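PDB 2CVH: DNA repair and recombination protein RadB from Thermococcus kodakarensis, which probably takes part in DNA repair and homologous recombination as a RecA-like protein, binding DNA and showing only very weak ATPase activity. Local coordinates for residues A[23-28]-A[178-183]; A[31-36]-A[150-155]; A[85-90]-A[116-121]. One frame throughout, in Å; residues are numbered along the deposited sequence.

Contact 1 of 3, residues A[23-28]-A[178-183]; sequences TQVYGP and DILRLD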
loop_
_atom_site.group_PDB
_atom_site.type_symbol
_atom_site.label_atom_id
_atom_site.label_comp_id
_atom_site.label_asym_id
_atom_site.label_seq_id
_atom_site.Cartn_x
_atom_site.Cartn_y
_atom_site.Cartn_z
ATOM N N THR A 23 -4.886 -3.738 3.772
ATOM C CA THR A 23 -3.736 -3.522 4.623
ATOM C C THR A 23 -3.305 -2.090 4.344
ATOM O O THR A 23 -3.146 -1.703 3.187
ATOM C CB THR A 23 -2.563 -4.463 4.297
ATOM O OG1 THR A 23 -2.956 -5.831 4.500
ATOM C CG2 THR A 23 -1.355 -4.149 5.218
ATOM N N GLN A 24 -3.289 -1.252 5.374
ATOM C CA GLN A 24 -2.815 0.115 5.201
ATOM C C GLN A 24 -1.306 0.057 5.436
ATOM O O GLN A 24 -0.823 -0.708 6.286
ATOM C CB GLN A 24 -3.442 1.069 6.226
ATOM C CG GLN A 24 -2.745 2.427 6.276
ATOM C CD GLN A 24 -3.316 3.398 7.295
ATOM O OE1 GLN A 24 -3.370 4.598 7.051
ATOM N NE2 GLN A 24 -3.739 2.894 8.426
ATOM N N VAL A 25 -0.552 0.758 4.610
ATOM C CA VAL A 25 0.894 0.825 4.785
ATOM C C VAL A 25 1.108 2.308 4.755
ATOM O O VAL A 25 0.810 2.942 3.765
ATOM C CB VAL A 25 1.710 0.149 3.657
ATOM C CG1 VAL A 25 3.212 0.324 3.934
ATOM C CG2 VAL A 25 1.403 -1.330 3.600
ATOM N N TYR A 26 1.514 2.886 5.875
ATOM C CA TYR A 26 1.710 4.318 5.898
ATOM C C TYR A 26 3.081 4.734 6.467
ATOM O O TYR A 26 3.723 3.991 7.213
ATOM C CB TYR A 26 0.537 4.988 6.631
ATOM C CG TYR A 26 0.572 4.843 8.138
ATOM C CD1 TYR A 26 0.073 3.708 8.765
ATOM C CD2 TYR A 26 1.154 5.833 8.926
ATOM C CE1 TYR A 26 0.160 3.554 10.130
ATOM C CE2 TYR A 26 1.247 5.698 10.288
ATOM C CZ TYR A 26 0.753 4.558 10.883
ATOM O OH TYR A 26 0.882 4.428 12.233
ATOM N N GLY A 27 3.503 5.942 6.115
ATOM C CA GLY A 27 4.781 6.461 6.557
ATOM C C GLY A 27 5.142 7.650 5.689
ATOM O O GLY A 27 4.384 7.989 4.781
ATOM N N PRO A 28 6.278 8.320 5.949
ATOM C CA PRO A 28 6.731 9.483 5.178
ATOM C C PRO A 28 7.294 9.093 3.806
ATOM O O PRO A 28 7.405 7.903 3.481
ATOM C CB PRO A 28 7.812 10.074 6.077
ATOM C CG PRO A 28 8.430 8.867 6.674
ATOM C CD PRO A 28 7.242 7.979 7.011
ATOM N N ASP A 178 -5.367 -4.879 8.575
ATOM C CA ASP A 178 -3.940 -4.933 8.841
ATOM C C ASP A 178 -3.366 -3.541 8.613
ATOM O O ASP A 178 -3.786 -2.828 7.691
ATOM C CB ASP A 178 -3.261 -5.950 7.924
ATOM C CG ASP A 178 -3.792 -7.352 8.108
ATOM O OD1 ASP A 178 -4.505 -7.576 9.105
ATOM O OD2 ASP A 178 -3.488 -8.226 7.261
ATOM N N ILE A 179 -2.440 -3.136 9.478
ATOM C CA ILE A 179 -1.838 -1.818 9.382
ATOM C C ILE A 179 -0.353 -1.920 9.686
ATOM O O ILE A 179 0.049 -2.469 10.724
ATOM C CB ILE A 179 -2.492 -0.808 10.373
ATOM C CG1 ILE A 179 -4.008 -0.722 10.131
ATOM C CG2 ILE A 179 -1.861 0.577 10.221
ATOM C CD1 ILE A 179 -4.689 0.461 10.805
ATOM N N LEU A 180 0.454 -1.421 8.759
ATOM C CA LEU A 180 1.898 -1.416 8.901
ATOM C C LEU A 180 2.394 0.028 8.863
ATOM O O LEU A 180 2.033 0.808 7.960
ATOM C CB LEU A 180 2.544 -2.174 7.747
ATOM C CG LEU A 180 2.948 -3.633 7.824
ATOM C CD1 LEU A 180 3.535 -4.016 6.469
ATOM C CD2 LEU A 180 3.969 -3.838 8.911
ATOM N N ARG A 181 3.220 0.392 9.842
ATOM C CA ARG A 181 3.786 1.741 9.884
ATOM C C ARG A 181 5.251 1.575 9.475
ATOM O O ARG A 181 5.922 0.636 9.935
ATOM C CB ARG A 181 3.719 2.330 11.296
ATOM C CG ARG A 181 4.136 3.794 11.360
ATOM C CD ARG A 181 4.220 4.327 12.802
ATOM N NE ARG A 181 5.438 3.900 13.488
ATOM C CZ ARG A 181 5.478 3.354 14.704
ATOM N NH1 ARG A 181 4.356 3.156 15.390
ATOM N NH2 ARG A 181 6.646 3.015 15.253
ATOM N N LEU A 182 5.734 2.415 8.567
ATOM C CA LEU A 182 7.120 2.295 8.168
ATOM C C LEU A 182 7.860 3.522 8.680
ATOM O O LEU A 182 7.406 4.652 8.499
ATOM C CB LEU A 182 7.244 2.195 6.649
ATOM C CG LEU A 182 6.418 1.177 5.869
ATOM C CD1 LEU A 182 6.930 1.192 4.451
ATOM C CD2 LEU A 182 6.524 -0.221 6.433
ATOM N N ASP A 183 8.959 3.300 9.385
ATOM C CA ASP A 183 9.734 4.421 9.897
ATOM C C ASP A 183 11.141 4.357 9.357
ATOM O O ASP A 183 11.659 3.259 9.079
ATOM C CB ASP A 183 9.819 4.372 11.427
ATOM C CG ASP A 183 8.473 4.510 12.092
ATOM O OD1 ASP A 183 7.678 5.398 11.710
ATOM O OD2 ASP A 183 8.220 3.706 13.001
HETATM O O HOH W 1 -1.751 -8.054 5.148
#

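Contact 2 of 3, residues A[31-36]-A[150-155]; sequences SGKTTL and IVINQV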
loop_
_atom_site.group_PDB
_atom_site.type_symbol
_atom_site.label_atom_id
_atom_site.label_comp_id
_atom_site.label_asym_id
_atom_site.label_seq_id
_atom_site.Cartn_x
_atom_site.Cartn_y
_atom_site.Cartn_z
ATOM N N SER A 31 9.950 6.321 2.900
ATOM C CA SER A 31 9.838 5.418 4.055
ATOM C C SER A 31 9.905 4.010 3.498
ATOM O O SER A 31 10.191 3.058 4.230
ATOM C CB SER A 31 8.509 5.615 4.802
ATOM O OG SER A 31 7.365 5.308 3.991
ATOM N N GLY A 32 9.597 3.879 2.199
ATOM C CA GLY A 32 9.644 2.583 1.547
ATOM C C GLY A 32 8.280 1.978 1.263
ATOM O O GLY A 32 8.205 0.827 0.828
ATOM N N LYS A 33 7.201 2.726 1.494
ATOM C CA LYS A 33 5.853 2.201 1.261
ATOM C C LYS A 33 5.571 1.899 -0.217
ATOM O O LYS A 33 5.106 0.803 -0.554
ATOM C CB LYS A 33 4.793 3.092 1.889
ATOM C CG LYS A 33 4.790 4.513 1.464
ATOM C CD LYS A 33 3.839 5.304 2.351
ATOM C CE LYS A 33 3.464 6.628 1.721
ATOM N NZ LYS A 33 4.556 7.624 1.680
ATOM N N THR A 34 5.925 2.833 -1.095
ATOM C CA THR A 34 5.770 2.645 -2.534
ATOM C C THR A 34 6.690 1.513 -3.058
ATOM O O THR A 34 6.267 0.643 -3.837
ATOM C CB THR A 34 6.072 3.957 -3.269
ATOM O OG1 THR A 34 5.250 5.000 -2.710
ATOM C CG2 THR A 34 5.775 3.808 -4.781
ATOM N N THR A 35 7.931 1.487 -2.591
ATOM C CA THR A 35 8.832 0.436 -3.030
ATOM C C THR A 35 8.282 -0.911 -2.593
ATOM O O THR A 35 8.377 -1.886 -3.326
ATOM C CB THR A 35 10.287 0.644 -2.493
ATOM O OG1 THR A 35 10.717 1.968 -2.820
ATOM C CG2 THR A 35 11.273 -0.351 -3.134
ATOM N N LEU A 36 7.687 -0.963 -1.405
ATOM C CA LEU A 36 7.124 -2.210 -0.888
ATOM C C LEU A 36 5.991 -2.639 -1.836
ATOM O O LEU A 36 5.891 -3.810 -2.230
ATOM C CB LEU A 36 6.558 -1.991 0.519
ATOM C CG LEU A 36 6.601 -3.103 1.574
ATOM C CD1 LEU A 36 5.412 -2.908 2.521
ATOM C CD2 LEU A 36 6.584 -4.503 0.970
ATOM N N ILE A 150 -3.646 -2.977 -0.986
ATOM C CA ILE A 150 -2.729 -2.168 -0.198
ATOM C C ILE A 150 -3.161 -0.732 -0.342
ATOM O O ILE A 150 -3.373 -0.231 -1.452
ATOM C CB ILE A 150 -1.264 -2.305 -0.683
ATOM C CG1 ILE A 150 -0.753 -3.723 -0.424
ATOM C CG2 ILE A 150 -0.380 -1.256 0.028
ATOM C CD1 ILE A 150 0.526 -4.085 -1.198
ATOM N N VAL A 151 -3.344 -0.081 0.797
ATOM C CA VAL A 151 -3.751 1.309 0.839
ATOM C C VAL A 151 -2.561 2.090 1.424
ATOM O O VAL A 151 -2.193 1.931 2.586
ATOM C CB VAL A 151 -5.014 1.480 1.728
ATOM C CG1 VAL A 151 -5.310 2.925 1.908
ATOM C CG2 VAL A 151 -6.210 0.791 1.085
ATOM N N ILE A 152 -1.920 2.881 0.586
ATOM C CA ILE A 152 -0.772 3.651 0.998
ATOM C C ILE A 152 -1.200 5.051 1.406
ATOM O O ILE A 152 -2.045 5.649 0.764
ATOM C CB ILE A 152 0.276 3.668 -0.138
ATOM C CG1 ILE A 152 0.966 2.310 -0.210
ATOM C CG2 ILE A 152 1.282 4.805 0.041
ATOM C CD1 ILE A 152 1.810 2.115 -1.468
ATOM N N ASN A 153 -0.675 5.538 2.529
ATOM C CA ASN A 153 -1.002 6.880 3.002
ATOM C C ASN A 153 0.239 7.451 3.677
ATOM O O ASN A 153 1.174 6.718 3.989
ATOM C CB ASN A 153 -2.126 6.825 4.050
ATOM C CG ASN A 153 -3.326 6.023 3.591
ATOM O OD1 ASN A 153 -4.184 6.531 2.876
ATOM N ND2 ASN A 153 -3.391 4.758 3.999
ATOM N N GLN A 154 0.237 8.753 3.928
ATOM C CA GLN A 154 1.343 9.389 4.635
ATOM C C GLN A 154 1.068 9.310 6.154
ATOM O O GLN A 154 -0.089 9.278 6.601
ATOM C CB GLN A 154 1.488 10.846 4.206
ATOM C CG GLN A 154 1.809 11.036 2.738
ATOM C CD GLN A 154 3.115 10.380 2.340
ATOM O OE1 GLN A 154 3.171 9.640 1.360
ATOM N NE2 GLN A 154 4.176 10.662 3.085
ATOM N N VAL A 155 2.137 9.301 6.940
ATOM C CA VAL A 155 2.051 9.213 8.403
ATOM C C VAL A 155 1.545 10.498 9.118
ATOM O O VAL A 155 1.345 11.532 8.478
ATOM C CB VAL A 155 3.456 8.823 8.972
ATOM C CG1 VAL A 155 4.458 9.971 8.759
ATOM C CG2 VAL A 155 3.368 8.408 10.441
#

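Contact 3 of 3, residues A[85-90]-A[116-121]; sequences PSDFKE and AHYRAE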
loop_
_atom_site.group_PDB
_atom_site.type_symbol
_atom_site.label_atom_id
_atom_site.label_comp_id
_atom_site.label_asym_id
_atom_site.label_seq_id
_atom_site.Cartn_x
_atom_site.Cartn_y
_atom_site.Cartn_z
ATOM N N PRO A 85 -5.781 9.179 -11.405
ATOM C CA PRO A 85 -6.850 10.117 -11.053
ATOM C C PRO A 85 -6.271 11.441 -10.579
ATOM O O PRO A 85 -6.940 12.480 -10.624
ATOM C CB PRO A 85 -7.574 9.384 -9.928
ATOM C CG PRO A 85 -6.475 8.627 -9.267
ATOM C CD PRO A 85 -5.763 8.049 -10.461
ATOM N N SER A 86 -5.038 11.353 -10.089
ATOM C CA SER A 86 -4.219 12.457 -9.589
ATOM C C SER A 86 -4.877 13.691 -8.938
ATOM O O SER A 86 -4.590 13.998 -7.777
ATOM C CB SER A 86 -3.198 12.851 -10.666
ATOM O OG SER A 86 -2.467 11.706 -11.101
ATOM N N ASP A 87 -5.756 14.393 -9.648
ATOM C CA ASP A 87 -6.402 15.558 -9.058
ATOM C C ASP A 87 -7.560 15.160 -8.144
ATOM O O ASP A 87 -8.589 15.825 -8.102
ATOM C CB ASP A 87 -6.871 16.552 -10.129
ATOM C CG ASP A 87 -6.904 17.996 -9.617
ATOM O OD1 ASP A 87 -7.902 18.384 -8.977
ATOM O OD2 ASP A 87 -5.923 18.744 -9.843
ATOM N N PHE A 88 -7.382 14.057 -7.425
ATOM C CA PHE A 88 -8.352 13.547 -6.459
ATOM C C PHE A 88 -9.860 13.633 -6.744
ATOM O O PHE A 88 -10.671 13.587 -5.809
ATOM C CB PHE A 88 -8.038 14.131 -5.070
ATOM C CG PHE A 88 -7.753 15.623 -5.069
ATOM C CD1 PHE A 88 -8.786 16.553 -5.223
ATOM C CD2 PHE A 88 -6.446 16.097 -4.920
ATOM C CE1 PHE A 88 -8.522 17.925 -5.227
ATOM C CE2 PHE A 88 -6.173 17.469 -4.924
ATOM C CZ PHE A 88 -7.212 18.382 -5.078
ATOM N N LYS A 89 -10.241 13.733 -8.017
ATOM C CA LYS A 89 -11.660 13.793 -8.393
ATOM C C LYS A 89 -12.159 12.482 -9.011
ATOM O O LYS A 89 -13.100 11.862 -8.503
ATOM C CB LYS A 89 -11.948 14.982 -9.317
ATOM C CG LYS A 89 -10.760 15.500 -10.101
ATOM C CD LYS A 89 -10.724 17.020 -10.043
ATOM C CE LYS A 89 -10.796 17.521 -8.596
ATOM N NZ LYS A 89 -10.639 19.001 -8.477
ATOM N N GLU A 90 -11.515 12.035 -10.087
ATOM C CA GLU A 90 -11.921 10.775 -10.696
ATOM C C GLU A 90 -11.442 9.592 -9.850
ATOM O O GLU A 90 -11.595 8.447 -10.247
ATOM C CB GLU A 90 -11.452 10.653 -12.162
ATOM C CG GLU A 90 -9.947 10.502 -12.379
ATOM C CD GLU A 90 -9.583 9.964 -13.765
ATOM O OE1 GLU A 90 -10.341 9.133 -14.320
ATOM O OE2 GLU A 90 -8.523 10.360 -14.294
ATOM N N ALA A 116 -4.875 14.494 0.656
ATOM C CA ALA A 116 -4.409 15.880 0.495
ATOM C C ALA A 116 -5.110 16.566 -0.682
ATOM O O ALA A 116 -4.918 16.180 -1.833
ATOM C CB ALA A 116 -2.895 15.925 0.311
ATOM N N HIS A 117 -5.966 17.542 -0.384
ATOM C CA HIS A 117 -6.713 18.267 -1.419
ATOM C C HIS A 117 -6.603 19.786 -1.256
ATOM O O HIS A 117 -6.253 20.286 -0.184
ATOM C CB HIS A 117 -8.207 17.909 -1.388
ATOM C CG HIS A 117 -8.524 16.483 -1.714
ATOM N ND1 HIS A 117 -9.778 16.085 -2.125
ATOM C CD2 HIS A 117 -7.772 15.357 -1.660
ATOM C CE1 HIS A 117 -9.786 14.777 -2.310
ATOM N NE2 HIS A 117 -8.580 14.312 -2.034
ATOM N N TYR A 118 -7.025 20.504 -2.294
ATOM C CA TYR A 118 -6.991 21.965 -2.327
ATOM C C TYR A 118 -7.664 22.701 -1.157
ATOM O O TYR A 118 -7.033 23.520 -0.491
ATOM C CB TYR A 118 -7.595 22.471 -3.645
ATOM C CG TYR A 118 -6.871 22.030 -4.905
ATOM C CD1 TYR A 118 -5.478 21.905 -4.938
ATOM C CD2 TYR A 118 -7.580 21.770 -6.080
ATOM C CE1 TYR A 118 -4.809 21.533 -6.117
ATOM C CE2 TYR A 118 -6.924 21.397 -7.258
ATOM C CZ TYR A 118 -5.540 21.284 -7.273
ATOM O OH TYR A 118 -4.896 20.953 -8.449
ATOM N N ARG A 119 -8.934 22.394 -0.904
ATOM C CA ARG A 119 -9.715 23.053 0.152
ATOM C C ARG A 119 -9.335 22.752 1.617
ATOM O O ARG A 119 -10.195 22.771 2.503
ATOM C CB ARG A 119 -11.207 22.772 -0.065
ATOM C CG ARG A 119 -12.109 23.998 -0.036
ATOM C CD ARG A 119 -12.214 24.672 -1.404
ATOM N NE ARG A 119 -13.290 25.663 -1.432
ATOM C CZ ARG A 119 -14.591 25.368 -1.418
ATOM N NH1 ARG A 119 -14.995 24.103 -1.385
ATOM N NH2 ARG A 119 -15.493 26.342 -1.381
ATOM N N ALA A 120 -8.055 22.471 1.853
ATOM C CA ALA A 120 -7.487 22.184 3.175
ATOM C C ALA A 120 -8.388 21.744 4.338
ATOM O O ALA A 120 -8.296 20.599 4.789
ATOM C CB ALA A 120 -6.613 23.354 3.616
ATOM N N GLU A 121 -9.238 22.648 4.832
ATOM C CA GLU A 121 -10.121 22.360 5.969
ATOM C C GLU A 121 -10.982 21.108 5.837
ATOM O O GLU A 121 -11.387 20.530 6.848
ATOM C CB GLU A 121 -11.015 23.566 6.314
ATOM C CG GLU A 121 -12.195 23.823 5.366
ATOM C CD GLU A 121 -13.269 24.738 5.973
ATOM O OE1 GLU A 121 -13.176 25.977 5.818
ATOM O OE2 GLU A 121 -14.217 24.209 6.597
#

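Contact 1 of 3, residues A[23-28]-A[178-183]
Tyr26 has CG between the backbone N and the carbonyl carbon (chi1 75°), and Arg181 beside it has CG anti to the backbone N (chi1 -173°), which sets Arg181 CG against the phenol end of the Tyr26 ring. The two side chains meet on the same face of the sheet. The aliphatic part of Arg181 lies along that end: CG is 3.5 Å from Tyr26 CZ, and CD is 3.4 Å from Tyr26 OH. Arg181 CA stands over one ring face, offset toward the rim, whereas Ile179 CG2 comes in at the edge, 3.6 Å from Tyr26 CE1. The same methyl lies 3.5 Å from Gln24 NE2. Glu196, on strand 190-197, is hydrogen-bonded to Tyr26 OH and forms a salt bridge with Arg181 NH1. Arg181 also grips Asp183 side-on, NE and NH2 both reaching the syn side of OD2 within the guanidinium plane.

Strands 23-26 and 178-183 run parallel, 11° apart, in the RecA-like core of the P-loop NTPase fold, where the first leads directly into the predicted ATP-binding loop. The ladder of four backbone bonds is regular: Gln24 N to Asp178 O at 2.8 Å, Leu180 N to Gln24 O, Tyr26 N to Leu180 O, and Leu182 N to Tyr26 O at 2.9 Å.

On the other face, Val25 CG1 packs 3.8 Å from Leu182 CG, and Lys33 of helix 33-44 touches both residues. At the start of the ladder a water donates to Thr23 OG1 and to Asp178 OD2, 2.7 Å from the latter, and Arg199 pairs with the same carboxylate oxygen.

Contact 2 of 3, residues A[31-36]-A[150-155]
Lys33 NZ approaches the flat carboxamide of Gln154 at its oxygen end and from one side of the plane, CE lying on that same side; the side chains cross at about a right angle. Lys33 fits the lysine of a P-loop (Walker A) motif, in the predicted ATP site, at the start of helix 33-44 with Gly32 as N-cap. In this family such a lysine typically meets nucleotide phosphates; here NZ is also hydrogen-bonded to Gly27 O and weakly to Pro28 O, so several oxygens converge on NZ.

Gln154 OE1 accepts the hydrogen bond, though the 2.5 Å from Lys33 NZ to Gln154 OE1 is doubtfully short. Gln154 also touches Tyr29, whose ring makes a cation-pi contact with Lys33.

The chain reaches them by a bend at its end, chi4 -71° turning NZ aside from the otherwise extended CG-CD-CE run. Along its aliphatic part, strand 150-153 offers a carbonyl and a methyl: Lys33 CE lies 3.2 Å from Asn153 O, while Lys33 CD presses tightly on Ile152 CG2 at 3.5 Å. The other branch of Ile152 reaches the first turn of the helix, CD1 resting 3.7 Å from Lys33 O and 4.1 Å from Thr34 CA.

Contact 3 of 3, residues A[85-90]-A[116-121]
Phe88 and His117 lay their rings face to face. In Phe88, CG falls between the backbone N and the carbonyl carbon (chi1 46°); in His117, CG is anti to the carbonyl carbon; chi1 of each thus sends its CG to the partner's side. The centroids of the Phe88 and His117 rings are 3.8 Å apart with the planes at 13°. The two side chains run antiparallel past one another, which brings each CB over the other ring: Phe88 CB is 3.5 Å from the His117 centroid, and His117 CB is 3.9 Å from the Phe88 centroid, both CH-pi contacts.

Tyr118 meets the far rim of the same phenyl. Phe88 CZ sits over the centre of the Tyr118 ring, in an edge-to-face pair with the planes at 76°, and lies 3.6 Å from Tyr118 CD2. The three rings form an aromatic cluster at the surface. It joins the loop after strand 80-83 to the loop after strand 106-112, where His117 to Ala120 make a type I beta turn; several of these residues also touch crystal neighbours, so the lattice may influence the loops.

An alanine here would keep CB over the imidazole but is likely to lose the stack on His117 and the edge against Tyr118, opening a gap between the loops.

Asp87 flanks the cluster. Its OD1 lies over the Phe88 face opposite His117, offset toward the rim, and accepts from Lys89 NZ in a salt bridge. Asp87 OD2 takes a weak hydrogen bond from Tyr118 OH at 2.8 Å, the two side chains crossing at about a right angle.

In the fold
Contacts 1 and 2 share the central mixed sheet, their centres 6 Å apart, because strands 22-26 and 149-153 are neighbours in it: Val25 N lies 2.9 Å from Val151 O, probably a hydrogen bond. Strand 22-26 runs through the P-loop into helix 33-44, so the two contacts lie at the two ends of the predicted ATP-binding loop, beside the central sheet of the RecA-like core. Along the chain, the 85-90 and 116-121 segments of contact 3 both fall between 31-36 and 150-155, and 178-183 comes last. Contact 3 is peripheral, its centre about 18 Å from that of contact 2 and about 21 Å from that of contact 1, and it touches neither.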